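Local atomic coordinates of esterase D (Lactobacillus rhamnosus, PDB entry 3DLT), a protein that probably hydrolyses carboxylic esters, as a serine hydrolase of the alpha/beta-hydrolase fold. Residues Val26-Tyr31 / Tyr53-Ser58; Ser124-Pro129 / Gly200-Gln205. All coordinates share one frame; numbering follows the deposited sequence.

Contact 1 of 2, residues Val26-Tyr31 / Tyr53-Ser58; sequences VLLHAY and YVPLFS. With BUA (butanoic acid), chain B.
Val26 and Leu27 meet Tyr53 and Val54 as parallel neighbours in the beta-alpha-beta unit formed by strand 23-28, helix 39-47 and strand 51-54 of an alpha/beta-hydrolase sheet. Leu27 N donates to Tyr53 O at 3.2 Å. Beyond that bond the strands part, and water 1 spans the gap, donating to Leu27 O (2.7 Å) and to Pro55 O (2.8 Å). Leu28 packs on both Pro55 and Phe57: its CD2 branch lies 3.9 Å from Pro55 CG, while its CB approaches Phe57 CZ.

His29 joins the two loops that follow. With CG set between the backbone N and the carbonyl carbon (chi1 68°), its ring swings across to the other chain segment, and NE2 accepts a nearly straight bond from Phe57 N (3.2 Å), whose donor lies 29° out of the ring plane. The Phe57 edge points at one His29 face, Phe57 CD2 to His29 CE1 3.4 Å, in a T-shaped pair. Tyr31 N, further on, donates to butanoic acid O1 at 2.8 Å. Because ND1 gives its hydrogen to Ala30 O (2.7 Å) in the ring plane while NE2 accepts, His29 is probably neutral and protonated at ND1, its rotation fixed from both nitrogens.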
loop_
_atom_site.group_PDB
_atom_site.type_symbol
_atom_site.label_atom_id
_atom_site.label_comp_id
_atom_site.label_asym_id
_atom_site.label_seq_id
_atom_site.Cartn_x
_atom_site.Cartn_y
_atom_site.Cartn_z
ATOM N N VAL A 26 -4.785 -3.650 9.214
ATOM C CA VAL A 26 -5.013 -3.858 7.794
ATOM C C VAL A 26 -3.794 -3.365 7.035
ATOM O O VAL A 26 -3.312 -2.260 7.250
ATOM C CB VAL A 26 -6.247 -3.080 7.317
ATOM C CG1 VAL A 26 -6.485 -3.290 5.812
ATOM C CG2 VAL A 26 -7.464 -3.497 8.113
ATOM N N LEU A 27 -3.288 -4.216 6.135
ATOM C CA LEU A 27 -2.126 -3.941 5.327
ATOM C C LEU A 27 -2.584 -4.089 3.886
ATOM O O LEU A 27 -3.042 -5.174 3.514
ATOM C CB LEU A 27 -1.063 -5.017 5.608
ATOM C CG LEU A 27 -0.434 -5.000 7.005
ATOM C CD1 LEU A 27 0.670 -6.128 7.178
ATOM C CD2 LEU A 27 0.149 -3.642 7.097
ATOM N N LEU A 28 -2.443 -3.005 3.111
ATOM C CA LEU A 28 -2.881 -2.930 1.710
ATOM C C LEU A 28 -1.693 -2.881 0.755
ATOM O O LEU A 28 -0.820 -2.030 0.871
ATOM C CB LEU A 28 -3.746 -1.692 1.491
ATOM C CG LEU A 28 -4.917 -1.487 2.448
ATOM C CD1 LEU A 28 -5.603 -0.152 2.158
ATOM C CD2 LEU A 28 -5.909 -2.622 2.396
ATOM N N HIS A 29 -1.681 -3.783 -0.225
ATOM C CA HIS A 29 -0.447 -4.108 -0.914
ATOM C C HIS A 29 -0.117 -3.139 -2.057
ATOM O O HIS A 29 -0.813 -2.134 -2.267
ATOM C CB HIS A 29 -0.429 -5.568 -1.346
ATOM C CG HIS A 29 -1.410 -5.930 -2.428
ATOM N ND1 HIS A 29 -1.344 -5.422 -3.710
ATOM C CD2 HIS A 29 -2.445 -6.809 -2.426
ATOM C CE1 HIS A 29 -2.314 -5.945 -4.438
ATOM N NE2 HIS A 29 -2.982 -6.809 -3.694
ATOM N N ALA A 30 0.961 -3.438 -2.777
ATOM C CA ALA A 30 1.441 -2.573 -3.843
ATOM C C ALA A 30 0.677 -2.823 -5.166
ATOM O O ALA A 30 0.074 -3.882 -5.373
ATOM C CB ALA A 30 2.921 -2.788 -4.044
ATOM N N TYR A 31 0.729 -1.832 -6.052
ATOM C CA TYR A 31 0.289 -1.972 -7.438
ATOM C C TYR A 31 1.216 -2.959 -8.124
ATOM O O TYR A 31 2.452 -2.844 -8.033
ATOM C CB TYR A 31 0.376 -0.602 -8.111
ATOM C CG TYR A 31 -0.138 -0.511 -9.518
ATOM C CD1 TYR A 31 -1.379 -1.004 -9.858
ATOM C CD2 TYR A 31 0.608 0.114 -10.495
ATOM C CE1 TYR A 31 -1.852 -0.902 -11.143
ATOM C CE2 TYR A 31 0.126 0.246 -11.783
ATOM C CZ TYR A 31 -1.092 -0.264 -12.103
ATOM O OH TYR A 31 -1.542 -0.102 -13.394
ATOM N N TYR A 53 -4.821 -8.445 8.691
ATOM C CA TYR A 53 -5.581 -8.835 7.516
ATOM C C TYR A 53 -5.010 -8.160 6.264
ATOM O O TYR A 53 -4.911 -6.920 6.169
ATOM C CB TYR A 53 -7.055 -8.466 7.701
ATOM C CG TYR A 53 -7.954 -8.840 6.533
ATOM C CD1 TYR A 53 -7.947 -10.116 5.991
ATOM C CD2 TYR A 53 -8.814 -7.917 5.990
ATOM C CE1 TYR A 53 -8.778 -10.444 4.918
ATOM C CE2 TYR A 53 -9.632 -8.230 4.936
ATOM C CZ TYR A 53 -9.623 -9.486 4.417
ATOM O OH TYR A 53 -10.476 -9.747 3.364
ATOM N N VAL A 54 -4.706 -9.009 5.271
ATOM C CA VAL A 54 -3.992 -8.635 4.080
ATOM C C VAL A 54 -4.875 -9.132 2.932
ATOM O O VAL A 54 -4.825 -10.286 2.541
ATOM C CB VAL A 54 -2.583 -9.288 4.018
ATOM C CG1 VAL A 54 -1.785 -8.692 2.914
ATOM C CG2 VAL A 54 -1.853 -9.101 5.364
ATOM N N PRO A 55 -5.745 -8.261 2.443
ATOM C CA PRO A 55 -6.569 -8.635 1.299
ATOM C C PRO A 55 -5.845 -8.569 -0.024
ATOM O O PRO A 55 -4.747 -8.002 -0.130
ATOM C CB PRO A 55 -7.662 -7.590 1.327
ATOM C CG PRO A 55 -6.983 -6.363 1.883
ATOM C CD PRO A 55 -6.056 -6.899 2.936
ATOM N N LEU A 56 -6.516 -9.096 -1.039
ATOM C CA LEU A 56 -6.018 -9.110 -2.426
ATOM C C LEU A 56 -6.814 -8.150 -3.273
ATOM O O LEU A 56 -8.034 -8.201 -3.256
ATOM C CB LEU A 56 -6.177 -10.501 -3.005
ATOM C CG LEU A 56 -5.679 -10.706 -4.430
ATOM C CD1 LEU A 56 -4.207 -10.327 -4.596
ATOM C CD2 LEU A 56 -5.960 -12.154 -4.826
ATOM N N PHE A 57 -6.152 -7.243 -3.971
ATOM C CA PHE A 57 -6.871 -6.304 -4.806
ATOM C C PHE A 57 -7.245 -6.985 -6.109
ATOM O O PHE A 57 -6.491 -7.788 -6.593
ATOM C CB PHE A 57 -6.013 -5.062 -5.068
ATOM C CG PHE A 57 -5.863 -4.146 -3.871
ATOM C CD1 PHE A 57 -6.962 -3.756 -3.126
ATOM C CD2 PHE A 57 -4.620 -3.622 -3.540
ATOM C CE1 PHE A 57 -6.812 -2.896 -2.042
ATOM C CE2 PHE A 57 -4.475 -2.755 -2.474
ATOM C CZ PHE A 57 -5.571 -2.387 -1.738
ATOM N N SER A 58 -8.411 -6.668 -6.670
ATOM C CA SER A 58 -8.847 -7.224 -7.971
ATOM C C SER A 58 -7.817 -7.056 -9.086
ATOM O O SER A 58 -7.106 -6.042 -9.164
ATOM C CB SER A 58 -10.179 -6.596 -8.443
ATOM O OG SER A 58 -11.286 -7.093 -7.713
HETATM C C1 BUA B . 4.790 2.196 -7.071
HETATM C C2 BUA B . 3.928 0.979 -7.294
HETATM C C3 BUA B . 4.151 -0.086 -6.216
HETATM C C4 BUA B . 3.369 0.287 -4.966
HETATM O O1 BUA B . 2.144 0.417 -5.059
HETATM O O2 BUA B . 3.965 0.448 -3.889
HETATM O O HOH W 1 -3.153 -5.998 0.913
#

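Contact 2 of 2, residues Ser124-Pro129 / Gly200-Gln205; sequences SSPILP and GRLAYQ
Between Ser125, Pro126 and Leu128 on one side and Leu202 and Ala203 on the other, no aromatic ring takes part. The one aromatic ring of the two segments, Tyr204, turns away from the 124-129 loop, has Arg201 CA at its edge in plane, and meets the rings of Phe218 and Trp220 instead. The saturated ring of Pro126 does reach the helix, its CD lying 4.3 Å from Leu202 CB.

Leu202 is the residue on which the loop converges. Its CB sits 3.7 Å from Ser125 CB, its CD2 branch comes to 3.4 Å from Pro126 O, and its CG is 4.2 Å from Leu128 CD1, so one side chain is touched by three loop residues along its length. With chi1 at -101°, off the staggered positions, Leu202 CD2 is put against Pro126 O.

Ser125 OG, beside its own backbone N and anti to the carbonyl carbon (chi1 -73°), comes up against Ala203. It lies 3.2 Å from Ala203 N, but at a poor angle for a hydrogen bond; that N-H goes to Gly200 O (3.0 Å) within the turn. The hydroxyl is satisfied by Gln191 OE1 on strand 187-192, while Ser125 O bonds to the hydroxyl of Ser101, the predicted nucleophile. Packing across the contact is thus van der Waals, with the polar end of Ser125 held from the sheet.

The contact joins the loop after strand 119-122 to helix 202-209 and the turn leading into it, which follow the predicted charge-relay Asp195, at the C-terminal ends of the parallel strands, where alpha/beta-hydrolases carry their active site.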
loop_
_atom_site.group_PDB
_atom_site.type_symbol
_atom_site.label_atom_id
_atom_site.label_comp_id
_atom_site.label_asym_id
_atom_site.label_seq_id
_atom_site.Cartn_x
_atom_site.Cartn_y
_atom_site.Cartn_z
ATOM N N SER A 124 5.191 3.882 1.473
ATOM C CA SER A 124 5.800 4.575 0.364
ATOM C C SER A 124 4.875 5.672 -0.139
ATOM O O SER A 124 3.656 5.682 0.136
ATOM C CB SER A 124 6.145 3.625 -0.766
ATOM O OG SER A 124 7.144 4.199 -1.577
ATOM N N SER A 125 5.485 6.593 -0.880
ATOM C CA SER A 125 4.828 7.795 -1.337
ATOM C C SER A 125 3.706 7.469 -2.298
ATOM O O SER A 125 3.717 6.414 -2.953
ATOM C CB SER A 125 5.831 8.723 -2.022
ATOM O OG SER A 125 6.688 9.324 -1.093
ATOM N N PRO A 126 2.727 8.384 -2.393
ATOM C CA PRO A 126 1.608 8.149 -3.282
ATOM C C PRO A 126 1.993 8.189 -4.757
ATOM O O PRO A 126 3.092 8.646 -5.116
ATOM C CB PRO A 126 0.622 9.293 -2.934
ATOM C CG PRO A 126 1.467 10.369 -2.298
ATOM C CD PRO A 126 2.631 9.665 -1.662
ATOM N N ILE A 127 1.063 7.695 -5.578
ATOM C CA ILE A 127 1.147 7.751 -7.039
ATOM C C ILE A 127 0.372 8.988 -7.477
ATOM O O ILE A 127 -0.860 9.003 -7.390
ATOM C CB ILE A 127 0.552 6.460 -7.679
ATOM C CG1 ILE A 127 1.320 5.201 -7.188
ATOM C CG2 ILE A 127 0.528 6.554 -9.214
ATOM C CD1 ILE A 127 0.574 3.845 -7.460
ATOM N N LEU A 128 1.093 10.033 -7.899
ATOM C CA LEU A 128 0.483 11.318 -8.244
ATOM C C LEU A 128 0.965 11.756 -9.610
ATOM O O LEU A 128 2.013 11.302 -10.068
ATOM C CB LEU A 128 0.846 12.380 -7.196
ATOM C CG LEU A 128 0.199 12.203 -5.805
ATOM C CD1 LEU A 128 0.820 13.165 -4.757
ATOM C CD2 LEU A 128 -1.322 12.368 -5.924
ATOM N N PRO A 129 0.206 12.643 -10.280
ATOM C CA PRO A 129 0.588 13.023 -11.657
ATOM C C PRO A 129 2.029 13.525 -11.786
ATOM O O PRO A 129 2.427 14.443 -11.058
ATOM C CB PRO A 129 -0.390 14.153 -12.003
ATOM C CG PRO A 129 -1.535 13.938 -11.123
ATOM C CD PRO A 129 -1.014 13.343 -9.847
ATOM N N GLY A 200 10.443 10.063 -4.002
ATOM C CA GLY A 200 10.419 10.043 -2.542
ATOM C C GLY A 200 10.207 11.379 -1.842
ATOM O O GLY A 200 9.878 11.413 -0.653
ATOM N N ARG A 201 10.453 12.476 -2.547
ATOM C CA ARG A 201 10.263 13.817 -1.977
ATOM C C ARG A 201 8.812 14.116 -1.601
ATOM O O ARG A 201 8.527 14.934 -0.722
ATOM C CB ARG A 201 10.771 14.878 -2.956
ATOM C CG ARG A 201 12.275 14.846 -3.139
ATOM C CD ARG A 201 12.740 15.817 -4.205
ATOM N NE ARG A 201 12.330 15.373 -5.541
ATOM C CZ ARG A 201 12.816 15.870 -6.678
ATOM N NH1 ARG A 201 13.728 16.844 -6.658
ATOM N NH2 ARG A 201 12.379 15.396 -7.842
ATOM N N LEU A 202 7.907 13.445 -2.305
ATOM C CA LEU A 202 6.476 13.394 -1.972
ATOM C C LEU A 202 6.208 13.079 -0.501
ATOM O O LEU A 202 5.206 13.540 0.044
ATOM C CB LEU A 202 5.791 12.329 -2.822
ATOM C CG LEU A 202 4.977 12.744 -4.046
ATOM C CD1 LEU A 202 5.551 13.948 -4.722
ATOM C CD2 LEU A 202 4.841 11.550 -5.004
ATOM N N ALA A 203 7.059 12.261 0.123
ATOM C CA ALA A 203 6.850 11.885 1.512
ATOM C C ALA A 203 6.967 13.117 2.423
ATOM O O ALA A 203 6.234 13.255 3.408
ATOM C CB ALA A 203 7.848 10.792 1.936
ATOM N N TYR A 204 7.901 14.007 2.083
ATOM C CA TYR A 204 8.093 15.268 2.807
ATOM C C TYR A 204 6.878 16.141 2.585
ATOM O O TYR A 204 6.437 16.794 3.486
ATOM C CB TYR A 204 9.379 15.999 2.357
ATOM C CG TYR A 204 10.669 15.277 2.701
ATOM C CD1 TYR A 204 11.168 15.289 3.990
ATOM C CD2 TYR A 204 11.399 14.587 1.726
ATOM C CE1 TYR A 204 12.368 14.635 4.308
ATOM C CE2 TYR A 204 12.594 13.921 2.045
ATOM C CZ TYR A 204 13.073 13.956 3.335
ATOM O OH TYR A 204 14.254 13.315 3.685
ATOM N N GLN A 205 6.301 16.116 1.394
ATOM C CA GLN A 205 5.099 16.896 1.136
ATOM C C GLN A 205 3.862 16.384 1.843
ATOM O O GLN A 205 3.001 17.173 2.245
ATOM C CB GLN A 205 4.852 16.967 -0.347
ATOM C CG GLN A 205 5.931 17.760 -1.058
ATOM C CD GLN A 205 5.969 17.478 -2.534
ATOM O OE1 GLN A 205 4.952 17.552 -3.219
ATOM N NE2 GLN A 205 7.149 17.106 -3.030
#

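The two contacts flank the active site at the C-terminal ends of the parallel strands. In the sheet, strand 94-99, which leads to the predicted nucleophile Ser101, separates strand 23-28 of contact 1 from strand 119-122, whose loop enters contact 2. The centres of contacts 1 and 2 are 19 Å apart and their nearest atoms about 4 Å, without touching. Contact 2 comes closer to the triad: the side chain of Ser125 is about 5 Å from that of Ser101 and about 8 Å from the butanoic acid. In contact 1, the side chain of His29 is about 10 Å from that of His226. The ligand, held by Tyr31 N, is also hydrogen-bonded to Ser101 N, Leu102 N and His226 NE2; Tyr31 N and Leu102 N probably form the oxyanion hole.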